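Local structure of AvrRxo1-ORF1 (4Z8T) at residues Q125-S128 / E129-F132. The protein is a bacterial type III effector with a polynucleotide kinase domain, probably a P-loop phosphotransferase related to zeta toxins, that binds its chaperone-like partner AvrRxo1-ORF2. Numbering follows the deposited sequence.
Sequences QVHS and ESSF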
# COMPACT_ATOMS: atom_id res chain seq x y z
N GLN A 125 -4.05 35.78 -3.34
CA GLN A 125 -4.07 37.18 -2.95
C GLN A 125 -5.28 37.56 -2.11
O GLN A 125 -5.18 38.45 -1.24
CB GLN A 125 -4.01 38.08 -4.19
CG GLN A 125 -2.61 38.34 -4.68
CD GLN A 125 -2.61 39.32 -5.82
OE1 GLN A 125 -3.17 39.04 -6.88
NE2 GLN A 125 -2.02 40.50 -5.59
N VAL A 126 -6.42 36.91 -2.34
CA VAL A 126 -7.63 37.23 -1.57
C VAL A 126 -7.91 36.27 -0.41
O VAL A 126 -8.89 36.45 0.31
CB VAL A 126 -8.90 37.36 -2.46
CG1 VAL A 126 -8.77 38.52 -3.46
CG2 VAL A 126 -9.20 36.05 -3.20
N HIS A 127 -7.07 35.26 -0.21
CA HIS A 127 -7.43 34.21 0.75
C HIS A 127 -7.58 34.68 2.19
O HIS A 127 -8.56 34.33 2.87
CB HIS A 127 -6.48 33.01 0.69
CG HIS A 127 -6.81 31.96 1.69
ND1 HIS A 127 -7.91 31.13 1.57
CD2 HIS A 127 -6.22 31.62 2.86
CE1 HIS A 127 -7.97 30.32 2.61
NE2 HIS A 127 -6.96 30.59 3.40
N SER A 128 -6.61 35.45 2.68
CA SER A 128 -6.68 35.94 4.05
C SER A 128 -7.95 36.75 4.27
O SER A 128 -8.67 36.56 5.24
CB SER A 128 -5.46 36.79 4.39
OG SER A 128 -4.31 35.97 4.47
N GLU A 129 -8.21 37.67 3.35
CA GLU A 129 -9.43 38.47 3.43
C GLU A 129 -10.70 37.60 3.40
O GLU A 129 -11.65 37.85 4.13
CB GLU A 129 -9.45 39.49 2.29
CG GLU A 129 -10.57 40.51 2.40
CD GLU A 129 -10.55 41.48 1.23
OE1 GLU A 129 -9.94 41.14 0.18
OE2 GLU A 129 -11.15 42.56 1.36
N SER A 130 -10.70 36.57 2.56
CA SER A 130 -11.89 35.72 2.44
C SER A 130 -12.08 34.92 3.72
O SER A 130 -13.21 34.65 4.13
CB SER A 130 -11.80 34.80 1.22
OG SER A 130 -10.95 33.70 1.46
N SER A 131 -10.97 34.57 4.36
CA SER A 131 -11.02 33.81 5.61
C SER A 131 -11.58 34.69 6.72
O SER A 131 -12.42 34.27 7.51
CB SER A 131 -9.64 33.26 5.97
OG SER A 131 -9.69 32.48 7.15
N PHE A 132 -11.12 35.94 6.75
CA PHE A 132 -11.66 36.93 7.67
C PHE A 132 -13.18 37.10 7.50
O PHE A 132 -13.92 37.13 8.48
CB PHE A 132 -10.93 38.26 7.49
CG PHE A 132 -11.74 39.45 7.89
CD1 PHE A 132 -11.85 39.82 9.22
CD2 PHE A 132 -12.37 40.23 6.93
CE1 PHE A 132 -12.59 40.93 9.59
CE2 PHE A 132 -13.11 41.33 7.29
CZ PHE A 132 -13.22 41.68 8.62
O HOH W 1 -6.20 38.66 1.53
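The first turns of helix 123-141 are joined here by i-to-i+4 backbone bonds, with a water and a serine hydroxyl woven among them. Ser130 N donates to Val126 O (2.9 Å), Ser131 N to His127 O (2.8 Å) and Phe132 N to Ser128 O (2.9 Å). One residue earlier in the series the direct bond is missing: a water receives the N-H of Glu129 at 2.9 Å and donates to Gln125 O at 3.0 Å, and so replaces it, and Gln125 O is also hydrogen-bonded to Thr6 OG1. Ser130, short enough to fold back, has its OG between its own N and carbonyl carbon (chi1 77°), from where it donates to His127 O at 2.8 Å, giving that oxygen two donors. The hydroxyl approaches obliquely, with a C=O...OG angle of 117°, while Ser131 N comes in at 159°. Lys108 binds both Ser130 OG and His127 ND1, tying the two side chains to helix 108-113. Extended Glu129 carries its carboxylate to a salt bridge with Arg36 and hydrogen bonds with His40 and Thr6, which probably offset its buried charge. Such a serine-to-carbonyl bond, made one turn back, is typical of buried serines in alpha-helices.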